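Local coordinates for Lmo1076 protein (Listeria monocytogenes serovar 1/2a, PDB 5JQC) that probably degrades bacterial cell wall as a secreted autolysin, this fragment being its three SH3-like GW modules, which may hold it to the cell surface, at residues K28-D33 with A93-P98; H35-G40 with K84-M89; S39-T44 with G69-G74; V63-E68 with T75-S80. All blocks are in the same frame, centred on the assembly; numbering follows the deposited sequence.

Contact 1 of 4, residues K28-D33 with A93-P98. With PEG (di(hydroxyethyl)ether), chain H.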
loop_
_atom_site.group_PDB
_atom_site.type_symbol
_atom_site.label_atom_id
_atom_site.label_comp_id
_atom_site.label_asym_id
_atom_site.label_seq_id
_atom_site.Cartn_x
_atom_site.Cartn_y
_atom_site.Cartn_z
ATOM N N LYS A 28 -18.857 6.820 -10.362
ATOM C CA LYS A 28 -18.985 8.093 -11.050
ATOM C C LYS A 28 -20.085 7.980 -12.094
ATOM O O LYS A 28 -20.047 7.082 -12.944
ATOM C CB LYS A 28 -17.668 8.506 -11.723
ATOM C CG LYS A 28 -17.650 9.970 -12.118
ATOM C CD LYS A 28 -16.318 10.398 -12.701
ATOM C CE LYS A 28 -16.158 9.922 -14.131
ATOM N NZ LYS A 28 -14.895 10.435 -14.733
ATOM N N VAL A 29 -21.057 8.888 -12.027
ATOM C CA VAL A 29 -22.046 9.023 -13.092
ATOM C C VAL A 29 -21.355 9.491 -14.369
ATOM O O VAL A 29 -20.622 10.486 -14.369
ATOM C CB VAL A 29 -23.155 9.997 -12.666
ATOM C CG1 VAL A 29 -24.174 10.155 -13.758
ATOM C CG2 VAL A 29 -23.821 9.530 -11.365
ATOM N N VAL A 30 -21.583 8.774 -15.465
ATOM C CA VAL A 30 -20.927 9.064 -16.737
ATOM C C VAL A 30 -21.966 9.020 -17.853
ATOM O O VAL A 30 -22.669 8.011 -18.004
ATOM C CB VAL A 30 -19.791 8.072 -17.031
ATOM C CG1 VAL A 30 -19.198 8.343 -18.414
ATOM C CG2 VAL A 30 -18.730 8.156 -15.953
ATOM N N LYS A 31 -22.052 10.101 -18.636
ATOM C CA LYS A 31 -22.874 10.170 -19.847
ATOM C C LYS A 31 -24.286 9.661 -19.578
ATOM O O LYS A 31 -24.789 8.754 -20.243
ATOM C CB LYS A 31 -22.225 9.395 -20.995
ATOM N N ALA A 32 -24.915 10.263 -18.567
ATOM C CA ALA A 32 -26.221 9.838 -18.085
ATOM C C ALA A 32 -27.328 10.808 -18.480
ATOM O O ALA A 32 -28.344 10.913 -17.790
ATOM C CB ALA A 32 -26.200 9.657 -16.571
ATOM N N ASP A 33 -27.146 11.520 -19.590
ATOM C CA ASP A 33 -28.173 12.448 -20.043
ATOM C C ASP A 33 -29.414 11.712 -20.530
ATOM O O ASP A 33 -30.533 12.205 -20.357
ATOM C CB ASP A 33 -27.611 13.340 -21.148
ATOM C CG ASP A 33 -26.162 13.724 -20.900
ATOM O OD1 ASP A 33 -25.264 13.067 -21.476
ATOM O OD2 ASP A 33 -25.920 14.672 -20.123
ATOM N N ALA A 93 -25.858 3.944 -16.289
ATOM C CA ALA A 93 -25.447 5.336 -16.180
ATOM C C ALA A 93 -24.215 5.549 -15.295
ATOM O O ALA A 93 -23.775 6.695 -15.163
ATOM C CB ALA A 93 -26.618 6.175 -15.654
ATOM N N PHE A 94 -23.631 4.499 -14.694
ATOM C CA PHE A 94 -22.569 4.662 -13.699
ATOM C C PHE A 94 -21.323 3.856 -14.060
ATOM O O PHE A 94 -21.413 2.773 -14.645
ATOM C CB PHE A 94 -23.009 4.205 -12.284
ATOM C CG PHE A 94 -24.273 4.845 -11.776
ATOM C CD1 PHE A 94 -25.517 4.371 -12.164
ATOM C CD2 PHE A 94 -24.213 5.885 -10.860
ATOM C CE1 PHE A 94 -26.674 4.953 -11.666
ATOM C CE2 PHE A 94 -25.362 6.465 -10.362
ATOM C CZ PHE A 94 -26.591 6.001 -10.761
ATOM N N VAL A 95 -20.159 4.374 -13.644
ATOM C CA VAL A 95 -18.889 3.637 -13.652
ATOM C C VAL A 95 -18.458 3.399 -12.204
ATOM O O VAL A 95 -18.110 4.349 -11.487
ATOM C CB VAL A 95 -17.795 4.382 -14.423
ATOM C CG1 VAL A 95 -16.502 3.590 -14.389
ATOM C CG2 VAL A 95 -18.222 4.610 -15.876
ATOM N N TYR A 96 -18.478 2.136 -11.770
ATOM C CA TYR A 96 -18.100 1.806 -10.402
ATOM C C TYR A 96 -16.588 1.864 -10.244
ATOM O O TYR A 96 -15.840 1.391 -11.107
ATOM C CB TYR A 96 -18.577 0.403 -10.011
ATOM C CG TYR A 96 -20.056 0.251 -9.743
ATOM C CD1 TYR A 96 -20.988 1.124 -10.295
ATOM C CD2 TYR A 96 -20.519 -0.781 -8.932
ATOM C CE1 TYR A 96 -22.337 0.971 -10.047
ATOM C CE2 TYR A 96 -21.870 -0.944 -8.672
ATOM C CZ TYR A 96 -22.776 -0.064 -9.228
ATOM O OH TYR A 96 -24.124 -0.215 -8.981
ATOM N N TYR A 97 -16.141 2.438 -9.122
ATOM C CA TYR A 97 -14.727 2.382 -8.779
ATOM C C TYR A 97 -14.385 1.013 -8.194
ATOM O O TYR A 97 -15.127 0.488 -7.359
ATOM C CB TYR A 97 -14.371 3.460 -7.767
ATOM C CG TYR A 97 -14.378 4.870 -8.309
ATOM C CD1 TYR A 97 -13.351 5.332 -9.124
ATOM C CD2 TYR A 97 -15.389 5.753 -7.971
ATOM C CE1 TYR A 97 -13.352 6.631 -9.602
ATOM C CE2 TYR A 97 -15.394 7.050 -8.445
ATOM C CZ TYR A 97 -14.379 7.482 -9.255
ATOM O OH TYR A 97 -14.412 8.774 -9.722
ATOM N N PRO A 98 -13.283 0.413 -8.616
ATOM C CA PRO A 98 -12.812 -0.808 -7.963
ATOM C C PRO A 98 -12.299 -0.477 -6.575
ATOM O O PRO A 98 -11.896 0.654 -6.300
ATOM C CB PRO A 98 -11.671 -1.262 -8.874
ATOM C CG PRO A 98 -11.117 0.039 -9.364
ATOM C CD PRO A 98 -12.331 0.890 -9.630
HETATM C C1 PEG H . -14.696 7.772 -17.152
HETATM O O1 PEG H . -14.873 9.187 -17.005
HETATM C C2 PEG H . -14.608 7.088 -15.789
HETATM O O2 PEG H . -13.640 7.748 -14.973
HETATM C C3 PEG H . -13.508 7.201 -13.658
HETATM C C4 PEG H . -12.365 7.903 -12.921
HETATM O O4 PEG H . -12.706 9.269 -12.646
#

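Contact 2 of 4, residues H35-G40 with K84-M89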
loop_
_atom_site.group_PDB
_atom_site.type_symbol
_atom_site.label_atom_id
_atom_site.label_comp_id
_atom_site.label_asym_id
_atom_site.label_seq_id
_atom_site.Cartn_x
_atom_site.Cartn_y
_atom_site.Cartn_z
ATOM N N HIS A 35 -30.836 9.070 -19.358
ATOM C CA HIS A 35 -31.443 8.237 -18.329
ATOM C C HIS A 35 -32.201 9.096 -17.331
ATOM O O HIS A 35 -31.888 10.275 -17.137
ATOM C CB HIS A 35 -30.411 7.424 -17.564
ATOM C CG HIS A 35 -29.717 6.394 -18.387
ATOM N ND1 HIS A 35 -28.421 6.552 -18.830
ATOM C CD2 HIS A 35 -30.127 5.184 -18.832
ATOM C CE1 HIS A 35 -28.061 5.482 -19.515
ATOM N NE2 HIS A 35 -29.079 4.639 -19.536
ATOM N N GLY A 36 -33.176 8.479 -16.669
ATOM C CA GLY A 36 -34.003 9.159 -15.691
ATOM C C GLY A 36 -33.646 8.779 -14.265
ATOM O O GLY A 36 -33.132 7.688 -14.006
ATOM N N VAL A 37 -33.913 9.701 -13.342
ATOM C CA VAL A 37 -33.858 9.442 -11.907
ATOM C C VAL A 37 -35.286 9.269 -11.418
ATOM O O VAL A 37 -36.180 10.031 -11.808
ATOM C CB VAL A 37 -33.142 10.586 -11.159
ATOM C CG1 VAL A 37 -33.010 10.269 -9.669
ATOM C CG2 VAL A 37 -31.772 10.866 -11.778
ATOM N N TYR A 38 -35.515 8.263 -10.574
ATOM C CA TYR A 38 -36.863 7.913 -10.150
ATOM C C TYR A 38 -36.886 7.725 -8.638
ATOM O O TYR A 38 -35.863 7.443 -8.008
ATOM C CB TYR A 38 -37.364 6.648 -10.869
ATOM C CG TYR A 38 -37.411 6.788 -12.386
ATOM C CD1 TYR A 38 -36.288 6.522 -13.171
ATOM C CD2 TYR A 38 -38.580 7.191 -13.033
ATOM C CE1 TYR A 38 -36.328 6.653 -14.561
ATOM C CE2 TYR A 38 -38.630 7.323 -14.423
ATOM C CZ TYR A 38 -37.499 7.058 -15.179
ATOM O OH TYR A 38 -37.533 7.191 -16.556
ATOM N N SER A 39 -38.071 7.912 -8.054
ATOM C CA SER A 39 -38.223 7.655 -6.630
ATOM C C SER A 39 -37.974 6.191 -6.300
ATOM O O SER A 39 -37.625 5.863 -5.161
ATOM C CB SER A 39 -39.620 8.072 -6.168
ATOM O OG SER A 39 -40.627 7.237 -6.719
ATOM N N GLY A 40 -38.162 5.298 -7.269
ATOM C CA GLY A 40 -37.970 3.883 -7.039
ATOM C C GLY A 40 -37.428 3.214 -8.278
ATOM O O GLY A 40 -37.197 3.878 -9.290
ATOM N N LYS A 84 -26.618 12.483 0.417
ATOM C CA LYS A 84 -28.028 12.823 0.228
ATOM C C LYS A 84 -28.574 11.931 -0.883
ATOM O O LYS A 84 -28.206 12.114 -2.049
ATOM C CB LYS A 84 -28.187 14.301 -0.136
ATOM N N VAL A 85 -29.435 10.957 -0.533
ATOM C CA VAL A 85 -29.971 10.067 -1.568
ATOM C C VAL A 85 -30.694 10.895 -2.617
ATOM O O VAL A 85 -31.434 11.837 -2.305
ATOM C CB VAL A 85 -30.898 8.972 -0.999
ATOM C CG1 VAL A 85 -30.137 7.998 -0.102
ATOM C CG2 VAL A 85 -32.134 9.555 -0.312
ATOM N N ILE A 86 -30.451 10.566 -3.877
ATOM C CA ILE A 86 -31.090 11.240 -4.988
ATOM C C ILE A 86 -32.255 10.433 -5.526
ATOM O O ILE A 86 -33.332 10.973 -5.781
ATOM C CB ILE A 86 -30.052 11.533 -6.091
ATOM C CG1 ILE A 86 -28.874 12.317 -5.504
ATOM C CG2 ILE A 86 -30.702 12.265 -7.233
ATOM C CD1 ILE A 86 -29.276 13.521 -4.667
ATOM N N GLY A 87 -32.061 9.133 -5.689
ATOM C CA GLY A 87 -33.102 8.266 -6.221
ATOM C C GLY A 87 -32.481 7.020 -6.832
ATOM O O GLY A 87 -31.419 6.565 -6.400
ATOM N N TRP A 88 -33.164 6.496 -7.846
ATOM C CA TRP A 88 -32.726 5.313 -8.573
ATOM C C TRP A 88 -32.479 5.655 -10.030
ATOM O O TRP A 88 -33.231 6.425 -10.631
ATOM C CB TRP A 88 -33.758 4.210 -8.518
ATOM C CG TRP A 88 -34.054 3.779 -7.171
ATOM C CD1 TRP A 88 -34.694 4.491 -6.203
ATOM C CD2 TRP A 88 -33.746 2.508 -6.605
ATOM N NE1 TRP A 88 -34.801 3.739 -5.063
ATOM C CE2 TRP A 88 -34.229 2.513 -5.284
ATOM C CE3 TRP A 88 -33.105 1.362 -7.087
ATOM C CZ2 TRP A 88 -34.091 1.416 -4.434
ATOM C CZ3 TRP A 88 -32.974 0.270 -6.245
ATOM C CH2 TRP A 88 -33.468 0.304 -4.934
HETATM N N MSE A 89 -31.450 5.042 -10.600
HETATM C CA MSE A 89 -31.131 5.230 -12.010
HETATM C C MSE A 89 -30.532 3.949 -12.591
HETATM O O MSE A 89 -29.934 3.144 -11.861
HETATM C CB MSE A 89 -30.179 6.421 -12.177
HETATM C CG MSE A 89 -29.741 6.690 -13.613
HETATM SE SE MSE A 89 -29.145 8.524 -13.958
HETATM C CE MSE A 89 -27.719 8.707 -12.617
#

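Contact 3 of 4, residues S39-T44 with G69-G74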
loop_
_atom_site.group_PDB
_atom_site.type_symbol
_atom_site.label_atom_id
_atom_site.label_comp_id
_atom_site.label_asym_id
_atom_site.label_seq_id
_atom_site.Cartn_x
_atom_site.Cartn_y
_atom_site.Cartn_z
ATOM N N SER A 39 -38.071 7.912 -8.054
ATOM C CA SER A 39 -38.223 7.655 -6.630
ATOM C C SER A 39 -37.974 6.191 -6.300
ATOM O O SER A 39 -37.625 5.863 -5.161
ATOM C CB SER A 39 -39.620 8.072 -6.168
ATOM O OG SER A 39 -40.627 7.237 -6.719
ATOM N N GLY A 40 -38.162 5.298 -7.269
ATOM C CA GLY A 40 -37.970 3.883 -7.039
ATOM C C GLY A 40 -37.428 3.214 -8.278
ATOM O O GLY A 40 -37.197 3.878 -9.290
ATOM N N ILE A 41 -37.195 1.905 -8.198
ATOM C CA ILE A 41 -36.829 1.142 -9.378
ATOM C C ILE A 41 -37.846 1.427 -10.469
ATOM O O ILE A 41 -39.059 1.335 -10.243
ATOM C CB ILE A 41 -36.777 -0.355 -9.042
ATOM C CG1 ILE A 41 -35.735 -0.624 -7.956
ATOM C CG2 ILE A 41 -36.466 -1.178 -10.277
ATOM C CD1 ILE A 41 -35.917 -1.965 -7.269
ATOM N N TYR A 42 -37.356 1.764 -11.662
ATOM C CA TYR A 42 -38.215 2.286 -12.717
ATOM C C TYR A 42 -39.417 1.385 -13.000
ATOM O O TYR A 42 -39.302 0.156 -13.083
ATOM C CB TYR A 42 -37.403 2.480 -13.982
ATOM C CG TYR A 42 -38.222 2.868 -15.188
ATOM C CD1 TYR A 42 -38.866 4.097 -15.244
ATOM C CD2 TYR A 42 -38.329 2.014 -16.283
ATOM C CE1 TYR A 42 -39.604 4.469 -16.356
ATOM C CE2 TYR A 42 -39.065 2.372 -17.408
ATOM C CZ TYR A 42 -39.701 3.604 -17.437
ATOM O OH TYR A 42 -40.438 3.965 -18.546
ATOM N N ASN A 43 -40.585 2.024 -13.116
ATOM C CA ASN A 43 -41.817 1.399 -13.605
ATOM C C ASN A 43 -42.262 0.221 -12.734
ATOM O O ASN A 43 -42.806 -0.776 -13.226
ATOM C CB ASN A 43 -41.681 0.970 -15.068
ATOM C CG ASN A 43 -43.030 0.679 -15.698
ATOM O OD1 ASN A 43 -44.013 1.341 -15.373
ATOM N ND2 ASN A 43 -43.098 -0.338 -16.560
ATOM N N THR A 44 -42.043 0.340 -11.426
ATOM C CA THR A 44 -42.536 -0.630 -10.461
ATOM C C THR A 44 -43.763 -0.135 -9.705
ATOM O O THR A 44 -44.451 -0.943 -9.069
ATOM C CB THR A 44 -41.422 -0.990 -9.470
ATOM O OG1 THR A 44 -40.937 0.209 -8.855
ATOM C CG2 THR A 44 -40.268 -1.643 -10.214
ATOM N N GLY A 69 -31.572 -3.080 -7.802
ATOM C CA GLY A 69 -32.780 -3.854 -8.038
ATOM C C GLY A 69 -32.985 -4.091 -9.522
ATOM O O GLY A 69 -32.664 -3.224 -10.347
ATOM N N THR A 70 -33.490 -5.263 -9.888
ATOM C CA THR A 70 -33.651 -5.602 -11.291
ATOM C C THR A 70 -35.123 -5.788 -11.620
ATOM O O THR A 70 -35.924 -6.162 -10.758
ATOM C CB THR A 70 -32.863 -6.868 -11.660
ATOM O OG1 THR A 70 -33.440 -8.018 -11.024
ATOM C CG2 THR A 70 -31.410 -6.719 -11.238
ATOM N N THR A 71 -35.474 -5.463 -12.860
ATOM C CA THR A 71 -36.742 -5.857 -13.457
ATOM C C THR A 71 -36.447 -6.403 -14.840
ATOM O O THR A 71 -35.297 -6.377 -15.298
ATOM C CB THR A 71 -37.721 -4.687 -13.587
ATOM O OG1 THR A 71 -37.388 -3.928 -14.753
ATOM C CG2 THR A 71 -37.664 -3.771 -12.387
ATOM N N SER A 72 -37.491 -6.839 -15.541
ATOM C CA SER A 72 -37.338 -7.288 -16.918
ATOM C C SER A 72 -36.675 -6.247 -17.832
ATOM O O SER A 72 -36.127 -6.610 -18.884
ATOM C CB SER A 72 -38.712 -7.675 -17.442
ATOM O OG SER A 72 -38.625 -8.239 -18.731
ATOM N N ARG A 73 -36.693 -4.967 -17.464
ATOM C CA ARG A 73 -36.135 -3.959 -18.354
ATOM C C ARG A 73 -34.688 -3.586 -18.045
ATOM O O ARG A 73 -34.073 -2.903 -18.868
ATOM C CB ARG A 73 -36.986 -2.688 -18.325
ATOM C CG ARG A 73 -38.388 -2.883 -18.874
ATOM C CD ARG A 73 -39.214 -1.629 -18.635
ATOM N NE ARG A 73 -40.607 -1.844 -19.005
ATOM C CZ ARG A 73 -41.076 -1.696 -20.246
ATOM N NH1 ARG A 73 -42.355 -1.915 -20.514
ATOM N NH2 ARG A 73 -40.266 -1.323 -21.218
ATOM N N GLY A 74 -34.131 -3.994 -16.902
ATOM C CA GLY A 74 -32.741 -3.682 -16.589
ATOM C C GLY A 74 -32.514 -3.655 -15.085
ATOM O O GLY A 74 -33.344 -4.130 -14.312
HETATM O O HOH W 1 -38.620 -1.799 -15.098
#

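Contact 4 of 4, residues V63-E68 with T75-S80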
loop_
_atom_site.group_PDB
_atom_site.type_symbol
_atom_site.label_atom_id
_atom_site.label_comp_id
_atom_site.label_asym_id
_atom_site.label_seq_id
_atom_site.Cartn_x
_atom_site.Cartn_y
_atom_site.Cartn_z
ATOM N N VAL A 63 -20.545 9.406 -6.589
ATOM C CA VAL A 63 -21.731 9.079 -5.817
ATOM C C VAL A 63 -21.479 7.779 -5.077
ATOM O O VAL A 63 -20.524 7.050 -5.352
ATOM C CB VAL A 63 -22.997 8.945 -6.690
ATOM C CG1 VAL A 63 -23.406 10.296 -7.251
ATOM C CG2 VAL A 63 -22.756 7.949 -7.816
ATOM N N LYS A 64 -22.361 7.506 -4.130
ATOM C CA LYS A 64 -22.371 6.267 -3.372
ATOM C C LYS A 64 -23.547 5.428 -3.851
ATOM O O LYS A 64 -24.652 5.951 -4.022
ATOM C CB LYS A 64 -22.493 6.555 -1.871
ATOM C CG LYS A 64 -21.352 7.385 -1.265
ATOM C CD LYS A 64 -20.304 6.495 -0.600
ATOM C CE LYS A 64 -19.290 7.304 0.197
ATOM N NZ LYS A 64 -18.415 6.423 1.024
ATOM N N ILE A 65 -23.319 4.139 -4.066
ATOM C CA ILE A 65 -24.376 3.239 -4.503
ATOM C C ILE A 65 -24.794 2.417 -3.301
ATOM O O ILE A 65 -23.971 1.708 -2.709
ATOM C CB ILE A 65 -23.927 2.343 -5.665
ATOM C CG1 ILE A 65 -23.406 3.192 -6.825
ATOM C CG2 ILE A 65 -25.082 1.471 -6.136
ATOM C CD1 ILE A 65 -24.448 4.111 -7.435
ATOM N N LEU A 66 -26.082 2.497 -2.959
ATOM C CA LEU A 66 -26.640 1.909 -1.749
ATOM C C LEU A 66 -27.433 0.633 -2.001
ATOM O O LEU A 66 -27.396 -0.290 -1.181
ATOM C CB LEU A 66 -27.544 2.928 -1.047
ATOM C CG LEU A 66 -26.934 4.101 -0.273
ATOM C CD1 LEU A 66 -26.338 5.145 -1.195
ATOM C CD2 LEU A 66 -28.022 4.711 0.599
ATOM N N LYS A 67 -28.180 0.565 -3.097
ATOM C CA LYS A 67 -29.013 -0.594 -3.376
ATOM C C LYS A 67 -29.009 -0.835 -4.874
ATOM O O LYS A 67 -28.755 0.079 -5.662
ATOM C CB LYS A 67 -30.471 -0.417 -2.926
ATOM C CG LYS A 67 -30.716 -0.006 -1.479
ATOM C CD LYS A 67 -32.229 0.109 -1.237
ATOM C CE LYS A 67 -32.533 0.707 0.139
ATOM N NZ LYS A 67 -32.034 -0.158 1.238
ATOM N N GLU A 68 -29.305 -2.074 -5.259
ATOM C CA GLU A 68 -29.550 -2.412 -6.658
ATOM C C GLU A 68 -30.812 -3.246 -6.723
ATOM O O GLU A 68 -31.077 -4.039 -5.820
ATOM C CB GLU A 68 -28.401 -3.195 -7.291
ATOM C CG GLU A 68 -27.027 -2.615 -7.028
ATOM C CD GLU A 68 -25.980 -3.160 -7.988
ATOM O OE1 GLU A 68 -26.331 -4.082 -8.762
ATOM O OE2 GLU A 68 -24.821 -2.667 -7.963
ATOM N N THR A 75 -31.373 -3.078 -14.697
ATOM C CA THR A 75 -30.971 -2.942 -13.300
ATOM C C THR A 75 -30.949 -1.470 -12.928
ATOM O O THR A 75 -30.321 -0.667 -13.621
ATOM C CB THR A 75 -29.590 -3.554 -13.048
ATOM O OG1 THR A 75 -29.654 -4.966 -13.279
ATOM C CG2 THR A 75 -29.146 -3.315 -11.611
ATOM N N TRP A 76 -31.650 -1.121 -11.849
ATOM C CA TRP A 76 -31.654 0.233 -11.309
ATOM C C TRP A 76 -30.938 0.247 -9.962
ATOM O O TRP A 76 -31.107 -0.675 -9.158
ATOM C CB TRP A 76 -33.100 0.757 -11.181
ATOM C CG TRP A 76 -33.574 1.276 -12.494
ATOM C CD1 TRP A 76 -33.551 2.574 -12.919
ATOM C CD2 TRP A 76 -34.059 0.503 -13.597
ATOM N NE1 TRP A 76 -34.010 2.659 -14.207
ATOM C CE2 TRP A 76 -34.331 1.402 -14.647
ATOM C CE3 TRP A 76 -34.306 -0.862 -13.793
ATOM C CZ2 TRP A 76 -34.849 0.985 -15.872
ATOM C CZ3 TRP A 76 -34.813 -1.273 -15.012
ATOM C CH2 TRP A 76 -35.078 -0.353 -16.037
ATOM N N VAL A 77 -30.137 1.288 -9.718
ATOM C CA VAL A 77 -29.366 1.402 -8.484
ATOM C C VAL A 77 -29.705 2.711 -7.772
ATOM O O VAL A 77 -29.887 3.757 -8.404
ATOM C CB VAL A 77 -27.843 1.289 -8.755
ATOM C CG1 VAL A 77 -27.536 0.021 -9.538
ATOM C CG2 VAL A 77 -27.295 2.503 -9.482
ATOM N N GLN A 78 -29.790 2.645 -6.438
ATOM C CA GLN A 78 -30.075 3.814 -5.604
ATOM C C GLN A 78 -28.769 4.496 -5.212
ATOM O O GLN A 78 -27.994 3.945 -4.425
ATOM C CB GLN A 78 -30.853 3.423 -4.340
ATOM C CG GLN A 78 -31.127 4.597 -3.403
ATOM C CD GLN A 78 -31.550 4.178 -2.000
ATOM O OE1 GLN A 78 -30.839 3.445 -1.320
ATOM N NE2 GLN A 78 -32.713 4.650 -1.564
ATOM N N PHE A 79 -28.540 5.698 -5.738
ATOM C CA PHE A 79 -27.318 6.448 -5.507
ATOM C C PHE A 79 -27.592 7.680 -4.657
ATOM O O PHE A 79 -28.716 8.188 -4.599
ATOM C CB PHE A 79 -26.676 6.899 -6.815
ATOM C CG PHE A 79 -27.489 7.920 -7.565
ATOM C CD1 PHE A 79 -28.689 7.568 -8.167
ATOM C CD2 PHE A 79 -27.051 9.229 -7.680
ATOM C CE1 PHE A 79 -29.433 8.498 -8.851
ATOM C CE2 PHE A 79 -27.798 10.164 -8.376
ATOM C CZ PHE A 79 -28.990 9.793 -8.956
ATOM N N SER A 80 -26.526 8.181 -4.030
ATOM C CA SER A 80 -26.586 9.332 -3.141
ATOM C C SER A 80 -25.444 10.287 -3.451
ATOM O O SER A 80 -24.299 9.861 -3.640
ATOM C CB SER A 80 -26.498 8.898 -1.680
ATOM O OG SER A 80 -25.195 8.412 -1.387
#

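Contact 1 of 4, residues K28-D33 with A93-P98
Lys28 and Val29 pair in antiparallel fashion with Val95 and Phe94, joining the end of strand 19-29 to the short strand 94-96. The join lies at one edge of the five-stranded sheet of the first SH3-like GW module. Lys28 and Val95 are the hydrogen-bonded pair, and in each direction N meets O at 2.8 Å. Past Val29, Val30 N adds a bond to Ala93 O at 3.0 Å. In the non-hydrogen-bonded pair the side chains lie side by side and point the same way, with Val29 CG2 at 3.6 Å from Phe94 CE2. Val30 CG2 touches Val95 CG2, and Ala32 CB rests on Ala93 CB. Lys28 CG is anti to the backbone N (chi1 -164°), and a bend at chi3 (77°) places CE 3.2 Å from O1 of a bound di(hydroxyethyl)ether. Three oxygens of this ether hold Lys28 NZ, O1 being the nearest at 2.6 Å. The ether O4 also gives a weak bond to Tyr97 OH, whose stronger partner is Asp62 OD1. Phe94 packs on Val63 and Ile65 of strand 62-71 and meets Phe79 edge-to-face, while Met89 of strand 84-90 touches both Val29 and Phe94.

Contact 2 of 4, residues H35-G40 with K84-M89
Tyr38 and Trp88 form a single antiparallel bridge where 35-40 crosses the edge strand 84-90, the two runs heading 115° apart. Tyr38 N gives to Trp88 O, and Trp88 N gives to Tyr38 O, both at 2.9 Å. Trp88 O also takes a CA-H...O contact from Val37 CA at 3.3 Å. Gly87 and Trp88 are the Gly-Trp dipeptide for which GW modules are named. The Gly87 backbone angles suit glycine, and its CA lies 3.4 Å from Tyr38 O. On the Trp88 indole, CD1 comes within 3.4 Å of Ser39 O. One face of the indole is taken by Gly40, whose CA sits 3.8 Å from the centroid of the five-membered ring in a CH-pi contact. Tyr38 O lies at the ring edge, in plane. Farther along, Val37 stands between two side chains: its CG1 touches Ile86 CG2 at 3.9 Å, and its CG2 meets the selenium of Met89, here a selenomethionine. His35 CB is also close to that selenium, at 4.0 Å. Ile86 and Met89 also pack on Phe79 of strand 74-81. The chemistry is thus divided. Two backbone bonds fix where the loop crosses the sheet edge, and beside them come apolar packing at Val37 and a CH-pi contact at Gly40.

Contact 3 of 4, residues S39-T44 with G69-G74
Ile41 turns CG1 anti to its own carbonyl carbon (chi1 -61°), and an extended chi2 (162°) carries CD1 to Gly69 CA at 3.7 Å. The contact sets the type II beta turn Ile41-Thr44 against the tip of the hairpin of strands 62-71 and 74-81, within the first SH3-like GW module. That tip is a type I turn from Thr71 to Gly74. The other branch of Ile41, CG2, meets Thr71 CG2 at 3.6 Å. Thr44 CG2 touches the same methyl. Thr44 OG1 gives to Ile41 O at 2.6 Å, which ties the loop turn together. Thr71 OG1 takes Arg73 N in an ST turn. Arg73 reaches the loop with its CD at the edge of the Tyr42 ring, and the guanidinium stands 81° from the ring plane. One face of that ring is covered at its centre by Asn43 CB. Asn43 ND2 and Arg73 NE are both donors, and both bind OD2 of Asp15, Arg73 as a salt bridge. The acid thus probably offsets the arginine charge beside the loop. A water spans the two turns: it gives to Tyr42 O at 2.9 Å and accepts from Thr71 OG1 at 2.5 Å.

Contact 4 of 4, residues V63-E68 with T75-S80
Ile65 faces Phe79 and Lys64 faces Ser80 where segments 63-68 and 75-80 of the hairpin 62-71/74-81 run antiparallel, their axes 4.5 Å apart at closest and their directions 151° apart. Lys64 and Ser80 are joined by two backbone bonds. Next, Gln78 O takes Leu66 N at 2.8 Å, but Gln78 N gives to Lys67 O at 2.9 Å. Leu66 and Lys67 thus lie opposite one residue, a classic beta bulge. On the Ile65 side, Ile65 CD1 touches Phe79 CB at 3.6 Å and its CG2 touches Val77 CB. Val63 CG1 lies at the edge of the Phe79 ring, near CD2. Glu68 runs alongside Val77, with CG 3.7 Å from Val77 CG1. Its carboxylate goes on to Lys91 NZ and Tyr96 OH. On the other side, Gln78 lies beside Lys67, pointing the same way. Gln78 OE1 is buried among carbons, 3.3 Å from Leu66 CB and 3.5 Å from Lys67 CG, and has no polar partner. Leu66 CD1 reaches Ser80 OG at 3.5 Å, and Lys67 NZ bonds Asn22 OD1. Both hairpin strands are inner strands of the sheet, with 62-71 in the middle. Strand 19-29 bonds to 62-71 on one flank, and strand 84-90 borders 74-81 on the other. Tyr96 packs on Ile65, and both Phe94 and Tyr96 touch Val77.

How the contacts relate
All four contacts lie in the first of three GW modules. Contact 1 closes the widest chain loop, and the other three are nested inside it. Contact 4 is nested within contact 2, while contacts 3 and 4 alternate along the chain. Centres of contacts 2 and 4 are about 8 Å apart, and those of contacts 1 and 3 about 18 Å. All reach the same five-stranded sheet. Contact 4 joins two inner strands, contact 1 adds the last strand, and contacts 2 and 3 bring one connection, 35-44, against the sheet. Contacts 2 and 3 share Ser39 and Gly40. Contacts 1, 2 and 4 meet around Phe94, Met89 and Val77, so strands distant in sequence close one compact module.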